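Local coordinates for T-cell surface protein tactile (Homo sapiens, PDB 6ARQ) that promotes adhesion of NK cells to their targets by binding PVR, this chain being the first, V-type immunoglobulin domain of its extracellular part, at residues A[24-29]-A[111-116]. The protein carries 1 engineered substitution. Residues are numbered along the deposited sequence; the frame is centred on the assembly and turned at random.
Sequences LTCQTQ and KIYNLL
Tyr113 CB points toward segment 24-29, and a chi1 of -74° sets its CG anti to the carbonyl carbon, beside the backbone N; Leu24 likewise points across toward segment 111-116, its CG also anti to the carbonyl carbon, and the two side chains slide past each other in opposite directions. They meet across the core of an immunoglobulin V-type beta sandwich, where strand 22-29 of one sheet faces strand 107-117 of the other. The segments run antiparallel in direction at 160°, and their axes come no closer than 8.9 Å, so side chains rather than paired backbones fill the gap. Leu24 CB lies over one face of the Tyr113 ring, offset toward the rim, 4.1 Å from Tyr113 CD2, while Leu24 CD2 meets the root of the ring, 3.7 Å from Tyr113 CG. The ring edge receives the sulfur of Cys26: SG lies in the ring plane, 3.9 Å from Tyr113 CE2, a sulfur-aromatic contact. That sulfur is half of the disulfide to Cys99, the bond that ties the two sheets together in this fold, and Trp39 of strand 33-42 packs against Leu24, Cys26 and Tyr113 alike. Lys111 touches the same sulfur from its own strand, Lys111 CB lying 4.1 Å from Cys26 SG. Val14 and Glu12 of strand 9-16 also touch Tyr113. Past the apolar part of the ring, the phenol reaches the backbone of the opposite sheet: Tyr113 OH donates a hydrogen bond to Thr25 O over 2.7 Å, approaching from above the carbonyl plane, with a C=O...donor angle of 134°.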
ATOM      1  N   LEU A  24     -40.433  13.377  22.603  1.00 27.33           N
ATOM      2  CA  LEU A  24     -38.973  13.283  22.585  1.00 26.42           C
ATOM      3  C   LEU A  24     -38.435  14.694  22.396  1.00 29.63           C
ATOM      4  O   LEU A  24     -38.655  15.290  21.342  1.00 28.79           O
ATOM      5  CB  LEU A  24     -38.472  12.318  21.484  1.00 25.98           C
ATOM      6  CG  LEU A  24     -39.061  10.896  21.462  1.00 31.24           C
ATOM      7  CD1 LEU A  24     -38.773  10.213  20.146  1.00 31.20           C
ATOM      8  CD2 LEU A  24     -38.539  10.047  22.616  1.00 34.38           C
ATOM      9  N   THR A  25     -37.815  15.261  23.447  1.00 26.39           N
ATOM     10  CA  THR A  25     -37.327  16.640  23.430  1.00 26.02           C
ATOM     11  C   THR A  25     -35.802  16.705  23.507  1.00 29.82           C
ATOM     12  O   THR A  25     -35.192  16.108  24.394  1.00 29.88           O
ATOM     13  CB  THR A  25     -37.969  17.448  24.576  1.00 34.48           C
ATOM     14  OG1 THR A  25     -39.371  17.180  24.624  1.00 34.63           O
ATOM     15  CG2 THR A  25     -37.741  18.952  24.443  1.00 33.44           C
ATOM     16  N   CYS A  26     -35.206  17.468  22.578  1.00 26.14           N
ATOM     17  CA  CYS A  26     -33.775  17.741  22.505  1.00 26.15           C
ATOM     18  C   CYS A  26     -33.556  19.191  22.953  1.00 29.94           C
ATOM     19  O   CYS A  26     -33.772  20.123  22.173  1.00 29.71           O
ATOM     20  CB  CYS A  26     -33.238  17.483  21.096  1.00 25.92           C
ATOM     21  SG  CYS A  26     -33.256  15.740  20.597  1.00 29.68           S
ATOM     22  N   GLN A  27     -33.210  19.381  24.239  1.00 26.50           N
ATOM     23  CA  GLN A  27     -33.002  20.702  24.833  1.00 27.06           C
ATOM     24  C   GLN A  27     -31.540  21.119  24.711  1.00 30.84           C
ATOM     25  O   GLN A  27     -30.646  20.362  25.093  1.00 31.13           O
ATOM     26  CB  GLN A  27     -33.452  20.710  26.303  1.00 29.76           C
ATOM     27  CG  GLN A  27     -33.733  22.107  26.861  1.00 45.71           C
ATOM     28  CD  GLN A  27     -34.463  22.122  28.190  1.00 67.61           C
ATOM     29  OE1 GLN A  27     -34.817  23.189  28.704  1.00 65.48           O
ATOM     30  NE2 GLN A  27     -34.720  20.959  28.782  1.00 58.86           N
ATOM     31  N   THR A  28     -31.304  22.325  24.169  1.00 26.96           N
ATOM     32  CA  THR A  28     -29.962  22.880  23.970  1.00 27.22           C
ATOM     33  C   THR A  28     -29.982  24.417  24.105  1.00 31.65           C
ATOM     34  O   THR A  28     -31.046  25.034  24.055  1.00 31.45           O
ATOM     35  CB  THR A  28     -29.369  22.414  22.616  1.00 34.45           C
ATOM     36  OG1 THR A  28     -28.008  22.841  22.519  1.00 35.73           O
ATOM     37  CG2 THR A  28     -30.168  22.895  21.402  1.00 31.73           C
ATOM     38  N   GLN A  29     -28.794  25.015  24.288  1.00 28.85           N
ATOM     39  CA  GLN A  29     -28.595  26.456  24.427  1.00 29.82           C
ATOM     40  C   GLN A  29     -27.393  26.891  23.592  1.00 33.52           C
ATOM     41  O   GLN A  29     -26.378  26.189  23.556  1.00 33.26           O
ATOM     42  CB  GLN A  29     -28.400  26.830  25.905  1.00 33.19           C
ATOM     43  CG  GLN A  29     -29.177  28.067  26.337  1.00 48.57           C
ATOM     44  CD  GLN A  29     -28.316  29.274  26.635  1.00 69.53           C
ATOM     45  OE1 GLN A  29     -27.100  29.299  26.411  1.00 65.85           O
ATOM     46  NE2 GLN A  29     -28.943  30.318  27.143  1.00 63.02           N
ATOM     47  N   LYS A 111     -28.610  13.317  19.534  1.00 20.60           N
ATOM     48  CA  LYS A 111     -29.259  12.541  20.583  1.00 20.87           C
ATOM     49  C   LYS A 111     -30.143  11.476  19.942  1.00 24.93           C
ATOM     50  O   LYS A 111     -30.998  11.794  19.111  1.00 23.57           O
ATOM     51  CB  LYS A 111     -30.050  13.428  21.554  1.00 23.21           C
ATOM     52  CG  LYS A 111     -30.164  12.813  22.951  1.00 37.93           C
ATOM     53  CD  LYS A 111     -31.008  13.656  23.900  1.00 48.00           C
ATOM     54  CE  LYS A 111     -30.207  14.655  24.702  1.00 59.34           C
ATOM     55  NZ  LYS A 111     -31.079  15.463  25.593  1.00 67.86           N
ATOM     56  N   ILE A 112     -29.896  10.206  20.297  1.00 22.97           N
ATOM     57  CA  ILE A 112     -30.631   9.056  19.771  1.00 23.03           C
ATOM     58  C   ILE A 112     -31.539   8.500  20.870  1.00 27.07           C
ATOM     59  O   ILE A 112     -31.074   8.183  21.966  1.00 27.10           O
ATOM     60  CB  ILE A 112     -29.688   7.960  19.182  1.00 27.31           C
ATOM     61  CG1 ILE A 112     -28.607   8.558  18.252  1.00 27.98           C
ATOM     62  CG2 ILE A 112     -30.483   6.874  18.450  1.00 28.24           C
ATOM     63  CD1 ILE A 112     -27.205   8.578  18.839  1.00 37.59           C
ATOM     64  N   TYR A 113     -32.839   8.410  20.565  1.00 23.42           N
ATOM     65  CA  TYR A 113     -33.875   7.888  21.446  1.00 23.67           C
ATOM     66  C   TYR A 113     -34.354   6.543  20.926  1.00 27.58           C
ATOM     67  O   TYR A 113     -34.918   6.478  19.831  1.00 26.45           O
ATOM     68  CB  TYR A 113     -35.060   8.869  21.538  1.00 24.58           C
ATOM     69  CG  TYR A 113     -34.807  10.111  22.362  1.00 26.81           C
ATOM     70  CD1 TYR A 113     -34.970  10.098  23.745  1.00 29.83           C
ATOM     71  CD2 TYR A 113     -34.485  11.321  21.755  1.00 26.91           C
ATOM     72  CE1 TYR A 113     -34.772  11.247  24.508  1.00 31.25           C
ATOM     73  CE2 TYR A 113     -34.288  12.479  22.507  1.00 28.04           C
ATOM     74  CZ  TYR A 113     -34.433  12.436  23.885  1.00 37.94           C
ATOM     75  OH  TYR A 113     -34.245  13.566  24.642  1.00 41.18           O
ATOM     76  N   ASN A 114     -34.111   5.467  21.687  1.00 25.20           N
ATOM     77  CA  ASN A 114     -34.563   4.135  21.303  1.00 25.71           C
ATOM     78  C   ASN A 114     -35.905   3.884  21.985  1.00 28.83           C
ATOM     79  O   ASN A 114     -35.953   3.571  23.175  1.00 28.83           O
ATOM     80  CB  ASN A 114     -33.516   3.061  21.634  1.00 28.39           C
ATOM     81  CG  ASN A 114     -33.853   1.670  21.138  1.00 57.87           C
ATOM     82  OD1 ASN A 114     -34.483   1.473  20.088  1.00 51.80           O
ATOM     83  ND2 ASN A 114     -33.411   0.662  21.876  1.00 53.54           N
ATOM     84  N   LEU A 115     -36.997   4.114  21.239  1.00 24.95           N
ATOM     85  CA  LEU A 115     -38.365   3.958  21.725  1.00 25.24           C
ATOM     86  C   LEU A 115     -38.795   2.500  21.623  1.00 31.04           C
ATOM     87  O   LEU A 115     -38.792   1.924  20.533  1.00 31.08           O
ATOM     88  CB  LEU A 115     -39.323   4.880  20.945  1.00 24.41           C
ATOM     89  CG  LEU A 115     -40.810   4.849  21.327  1.00 29.70           C
ATOM     90  CD1 LEU A 115     -41.052   5.445  22.715  1.00 29.92           C
ATOM     91  CD2 LEU A 115     -41.639   5.578  20.297  1.00 31.16           C
ATOM     92  N   LEU A 116     -39.154   1.912  22.772  1.00 29.09           N
ATOM     93  CA  LEU A 116     -39.591   0.524  22.883  1.00 31.00           C
ATOM     94  C   LEU A 116     -41.034   0.473  23.378  1.00 35.45           C
ATOM     95  O   LEU A 116     -41.341   1.022  24.438  1.00 34.83           O
ATOM     96  CB  LEU A 116     -38.659  -0.266  23.820  1.00 32.42           C
ATOM     97  CG  LEU A 116     -37.206  -0.404  23.356  1.00 37.25           C
ATOM     98  CD1 LEU A 116     -36.266   0.373  24.261  1.00 36.65           C
ATOM     99  CD2 LEU A 116     -36.792  -1.858  23.289  1.00 42.38           C
TER